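NADPH-flavin oxidoreductase (Vibrio parahaemolyticus serotype O3:K6, PDB 5UU6) probably uses NADPH to reduce flavins or nitro compounds through a bound flavin mononucleotide, as in nitroreductases of the Frp/NfsA type. Local coordinates at residues Ser6-Gln9 and Thr10-His14; Gln140-Asp143 and Glu144-Leu148. All coordinates share one frame; numbering follows the deposited sequence. Where two conformers were deposited one is given.

Contact 1: Ser6-Gln9 and Thr10-His14. With FMN (flavin mononucleotide), chain E.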
loop_
_atom_site.group_PDB
_atom_site.type_symbol
_atom_site.label_atom_id
_atom_site.label_comp_id
_atom_site.label_asym_id
_atom_site.label_seq_id
_atom_site.Cartn_x
_atom_site.Cartn_y
_atom_site.Cartn_z
ATOM N N SER A 6 -9.502 -18.499 8.870
ATOM C CA SER A 6 -8.539 -17.878 9.787
ATOM C C SER A 6 -7.831 -16.668 9.164
ATOM O O SER A 6 -7.296 -15.811 9.894
ATOM C CB SER A 6 -7.523 -18.913 10.280
ATOM O OG SER A 6 -6.698 -19.370 9.232
ATOM N N THR A 7 -7.826 -16.565 7.837
ATOM C CA THR A 7 -7.305 -15.343 7.211
ATOM C C THR A 7 -8.183 -14.147 7.549
ATOM O O THR A 7 -7.696 -13.103 8.001
ATOM C CB THR A 7 -7.225 -15.516 5.692
ATOM O OG1 THR A 7 -6.291 -16.547 5.384
ATOM C CG2 THR A 7 -6.796 -14.221 5.040
ATOM N N ILE A 8 -9.483 -14.273 7.280
ATOM C CA ILE A 8 -10.456 -13.250 7.663
ATOM C C ILE A 8 -10.384 -12.967 9.161
ATOM O O ILE A 8 -10.468 -11.811 9.612
ATOM C CB ILE A 8 -11.871 -13.713 7.276
ATOM C CG1 ILE A 8 -11.940 -14.081 5.795
ATOM C CG2 ILE A 8 -12.884 -12.655 7.628
ATOM C CD1 ILE A 8 -11.697 -12.954 4.915
ATOM N N GLN A 9 -10.306 -14.022 9.959
ATOM C CA GLN A 9 -10.215 -13.813 11.395
ATOM C C GLN A 9 -8.972 -12.991 11.748
ATOM O O GLN A 9 -9.052 -12.050 12.540
ATOM C CB GLN A 9 -10.224 -15.166 12.101
ATOM C CG GLN A 9 -9.987 -15.068 13.601
ATOM C CD GLN A 9 -9.692 -16.431 14.232
ATOM O OE1 GLN A 9 -9.303 -17.380 13.548
ATOM N NE2 GLN A 9 -9.879 -16.526 15.544
ATOM N N THR A 10 -7.833 -13.277 11.116
ATOM C CA THR A 10 -6.628 -12.474 11.363
ATOM C C THR A 10 -6.826 -11.014 10.928
ATOM O O THR A 10 -6.455 -10.075 11.652
ATOM C CB THR A 10 -5.438 -13.119 10.638
ATOM O OG1 THR A 10 -5.245 -14.443 11.158
ATOM C CG2 THR A 10 -4.121 -12.293 10.805
ATOM N N ILE A 11 -7.408 -10.806 9.743
ATOM C CA ILE A 11 -7.563 -9.451 9.224
ATOM C C ILE A 11 -8.435 -8.621 10.161
ATOM O O ILE A 11 -8.061 -7.511 10.546
ATOM C CB ILE A 11 -8.126 -9.472 7.792
ATOM C CG1 ILE A 11 -7.138 -10.169 6.829
ATOM C CG2 ILE A 11 -8.417 -8.048 7.280
ATOM C CD1 ILE A 11 -7.701 -10.466 5.421
ATOM N N LEU A 12 -9.602 -9.146 10.542
ATOM C CA LEU A 12 -10.539 -8.419 11.383
ATOM C C LEU A 12 -10.055 -8.287 12.821
ATOM O O LEU A 12 -10.432 -7.331 13.499
ATOM C CB LEU A 12 -11.917 -9.101 11.361
ATOM C CG LEU A 12 -12.582 -9.217 9.994
ATOM C CD1 LEU A 12 -13.969 -9.830 10.163
ATOM C CD2 LEU A 12 -12.665 -7.857 9.282
ATOM N N GLY A 13 -9.210 -9.196 13.290
ATOM C CA GLY A 13 -8.672 -9.134 14.636
ATOM C C GLY A 13 -7.447 -8.258 14.777
ATOM O O GLY A 13 -6.769 -8.299 15.808
ATOM N N HIS A 14 -7.144 -7.455 13.768
ATOM C CA HIS A 14 -5.933 -6.640 13.776
ATOM C C HIS A 14 -5.980 -5.537 14.830
ATOM O O HIS A 14 -6.966 -4.807 14.927
ATOM C CB HIS A 14 -5.726 -5.983 12.421
ATOM C CG HIS A 14 -4.774 -4.838 12.499
ATOM N ND1 HIS A 14 -3.425 -5.021 12.718
ATOM C CD2 HIS A 14 -4.969 -3.503 12.451
ATOM C CE1 HIS A 14 -2.821 -3.846 12.765
ATOM N NE2 HIS A 14 -3.736 -2.906 12.608
HETATM N N1 FMN E . 1.501 4.124 14.919
HETATM C C2 FMN E . 2.413 4.682 15.801
HETATM O O2 FMN E . 2.237 4.525 17.014
HETATM N N3 FMN E . 3.508 5.397 15.335
HETATM C C4 FMN E . 3.712 5.560 13.970
HETATM O O4 FMN E . 4.699 6.199 13.551
HETATM C C4A FMN E . 2.773 5.015 13.070
HETATM N N5 FMN E . 2.913 5.154 11.698
HETATM C C5A FMN E . 2.036 4.574 10.808
HETATM C C6 FMN E . 2.235 4.699 9.436
HETATM C C7 FMN E . 1.322 4.096 8.560
HETATM C C7M FMN E . 1.496 4.210 7.061
HETATM C C8 FMN E . 0.233 3.395 9.037
HETATM C C8M FMN E . -0.753 2.776 8.061
HETATM C C9 FMN E . 0.020 3.264 10.419
HETATM C C9A FMN E . 0.929 3.864 11.301
HETATM N N10 FMN E . 0.770 3.730 12.679
HETATM C C10 FMN E . 1.688 4.286 13.555
HETATM C "C1'" FMN E . -0.365 2.956 13.270
HETATM C "C2'" FMN E . -1.628 3.822 13.320
HETATM O "O2'" FMN E . -1.514 4.751 14.379
HETATM C "C3'" FMN E . -2.811 2.873 13.485
HETATM O "O3'" FMN E . -2.995 2.081 12.320
HETATM C "C4'" FMN E . -4.127 3.483 13.945
HETATM O "O4'" FMN E . -3.956 4.641 14.705
HETATM C "C5'" FMN E . -4.443 2.564 15.066
HETATM O "O5'" FMN E . -5.414 1.676 14.678
HETATM P P FMN E . -5.116 0.098 14.729
HETATM O O1P FMN E . -4.889 -0.440 16.135
HETATM O O2P FMN E . -6.419 -0.486 14.256
HETATM O O3P FMN E . -3.959 -0.276 13.811
#

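Contact 2: Gln140-Asp143 and Glu144-Leu148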
loop_
_atom_site.group_PDB
_atom_site.type_symbol
_atom_site.label_atom_id
_atom_site.label_comp_id
_atom_site.label_asym_id
_atom_site.label_seq_id
_atom_site.Cartn_x
_atom_site.Cartn_y
_atom_site.Cartn_z
ATOM N N GLN A 140 15.472 12.653 5.989
ATOM C CA GLN A 140 16.842 12.784 5.496
ATOM C C GLN A 140 17.865 12.116 6.431
ATOM O O GLN A 140 18.787 11.439 5.962
ATOM C CB GLN A 140 17.198 14.257 5.319
ATOM C CG GLN A 140 18.599 14.451 4.781
ATOM C CD GLN A 140 18.773 13.824 3.396
ATOM O OE1 GLN A 140 17.834 13.764 2.601
ATOM N NE2 GLN A 140 19.977 13.358 3.111
ATOM N N GLN A 141 17.730 12.315 7.748
ATOM C CA GLN A 141 18.680 11.713 8.683
ATOM C C GLN A 141 18.545 10.190 8.724
ATOM O O GLN A 141 19.547 9.484 8.898
ATOM C CB GLN A 141 18.488 12.302 10.088
ATOM C CG GLN A 141 19.023 13.730 10.268
ATOM C CD GLN A 141 18.742 14.303 11.656
ATOM O OE1 GLN A 141 19.634 14.369 12.512
ATOM N NE2 GLN A 141 17.497 14.723 11.883
ATOM N N VAL A 142 17.320 9.677 8.577
ATOM C CA VAL A 142 17.100 8.229 8.517
ATOM C C VAL A 142 17.746 7.656 7.258
ATOM O O VAL A 142 18.430 6.622 7.289
ATOM C CB VAL A 142 15.583 7.934 8.553
ATOM C CG1 VAL A 142 15.290 6.432 8.282
ATOM C CG2 VAL A 142 15.046 8.343 9.928
ATOM N N ASP A 143 17.506 8.325 6.129
ATOM C CA ASP A 143 18.123 8.005 4.850
ATOM C C ASP A 143 19.642 7.910 4.965
ATOM O O ASP A 143 20.255 6.935 4.509
ATOM C CB ASP A 143 17.677 9.096 3.850
ATOM C CG ASP A 143 17.986 8.751 2.404
ATOM O OD1 ASP A 143 19.173 8.803 2.057
ATOM O OD2 ASP A 143 17.039 8.428 1.618
ATOM N N GLU A 144 20.281 8.922 5.568
ATOM C CA GLU A 144 21.735 8.880 5.687
ATOM C C GLU A 144 22.162 7.742 6.609
ATOM O O GLU A 144 23.179 7.087 6.369
ATOM C CB GLU A 144 22.269 10.234 6.193
ATOM C CG GLU A 144 21.923 11.400 5.240
ATOM C CD GLU A 144 22.100 12.799 5.840
ATOM O OE1 GLU A 144 21.795 13.791 5.127
ATOM O OE2 GLU A 144 22.549 12.912 7.012
ATOM N N LEU A 145 21.394 7.489 7.668
ATOM C CA LEU A 145 21.768 6.443 8.610
ATOM C C LEU A 145 21.750 5.060 7.952
ATOM O O LEU A 145 22.577 4.209 8.279
ATOM C CB LEU A 145 20.818 6.495 9.821
ATOM C CG LEU A 145 21.004 5.415 10.892
ATOM C CD1 LEU A 145 22.284 5.649 11.788
ATOM C CD2 LEU A 145 19.774 5.185 11.727
ATOM N N LEU A 146 20.838 4.821 7.007
ATOM C CA LEU A 146 20.734 3.515 6.366
ATOM C C LEU A 146 21.545 3.428 5.083
ATOM O O LEU A 146 21.473 2.399 4.401
ATOM C CB LEU A 146 19.274 3.172 6.060
ATOM C CG LEU A 146 18.337 3.149 7.273
ATOM C CD1 LEU A 146 16.907 2.843 6.858
ATOM C CD2 LEU A 146 18.788 2.176 8.351
ATOM N N GLY A 147 22.289 4.481 4.742
ATOM C CA GLY A 147 23.144 4.497 3.562
ATOM C C GLY A 147 22.409 4.365 2.244
ATOM O O GLY A 147 22.902 3.689 1.330
ATOM N N LEU A 148 21.212 5.009 2.116
ATOM C CA LEU A 148 20.470 4.798 0.873
ATOM C C LEU A 148 21.104 5.581 -0.278
ATOM O O LEU A 148 21.474 6.749 -0.105
ATOM C CB LEU A 148 19.021 5.221 1.032
ATOM C CG LEU A 148 18.274 4.574 2.192
ATOM C CD1 LEU A 148 16.868 5.122 2.166
ATOM C CD2 LEU A 148 18.278 3.061 2.005
HETATM O O HOH W 1 22.024 8.547 2.228
#

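Contact 1: Ser6-Gln9 and Thr10-His14
Ser6 O takes two bonds from Thr10, one from the backbone N and one from OG1 at 2.8 Å, which reach it from opposite faces of its carbonyl plane. Thr10 has OG1 beside its own backbone N (chi1 -61°), the setting in which a helical threonine can turn its hydroxyl back onto the preceding turn. Thr7 O receives Ile11 N at 2.9 Å, while Thr7 CG2 lies alongside Ile11 CD1, 3.9 Å away and pointing the same way. Thr7 OG1 is hydrogen-bonded to Thr7 OG1 of the second subunit. This short helix, residues 6-12, packs Thr10 and Ile11 on Leu120 of helix 101-124; Ile8 and Ile11, an apolar flank joined by the Thr7 methyl, meet Ala121 and Asn117 of the second subunit in the nitroreductase dimer. From Ile8, O accepts a nearly straight bond from Leu12 N (175°) and CG2 packs beside Leu12 CD1. Gln9 O takes Gly13 N at 3.0 Å, closing the last turn where Gly13 leaves helical geometry; the extended chain of Gln9 carries its amide outward, suiting an exposed place. Beyond it, His14 gives NE2 to FMN O3P at 2.9 Å, the phosphate oxygen lying at the ring edge, while Glu123 holds ND1.

Contact 2: Gln140-Asp143 and Glu144-Leu148
Gln140 NE2 donates to Glu144 OE1 at 2.7 Å and 168°, a bond that links exposed side chains one helical turn apart. The acceptor lies in the amide plane of Gln140, but the carboxylate is met on its anti side and turned 66° against the amide. Gln140 bends at chi2 (62°) to bring its amide over, whereas Glu144 runs extended, with CG passing 3.2 Å from Gln140 O, which also receives Glu144 N. At the other end Leu148 N gives Asp143 O a straight bond of 3.2 Å and, inside it, Gly147 N bonds to Glu144 O. This pair makes a Schellman motif, in which Gly147, with its positive phi, ends helix 139-145; a residue without a side chain adopts this backbone readily. A water lies within donating distance of Asp143 OD1 (2.9 Å) and of Leu148 O, and probably serves both in part. Asp143 OD2 takes a hydrogen bond from Tyr234 OH and a salt bridge from Lys238 NZ, which probably compensates the buried charge. Leu148 CD1 comes to 3.4 Å from the same OD2, laying an apolar branch across the carboxylate. Further out, Val142 CG1 and Leu146 CD1 run side by side at 4.2 Å. Branched Val142 fills a buried site against Leu63 and Phe66 of helix 57-66 and Ile154 of strand 152-161, while Leu146 and Leu148 reach Asn182 and Tyr184 of the second subunit.

How the contacts relate
Contacts 1 and 2 do not touch: their centres are 35 Å apart, their nearest atoms about 21 Å, and they sit on opposite sides of the chain's centre. Each spans a short helix and its C-terminal exit, yet the two exits differ, residues 10-14 running on directly to a flavin ligand and residues 144-148 leading on to strand 152-161. In contact 1 His14 meets the FMN phosphate itself, while Ser16, Arg18 and Arg172 also bind the FMN. Contact 2 lies clear of the FMN: the side chain of Val142 is about 8 Å from Gly134 and about 11 Å from a bound FMN. Both reach the second subunit, contributing to the dimer interface at separate places.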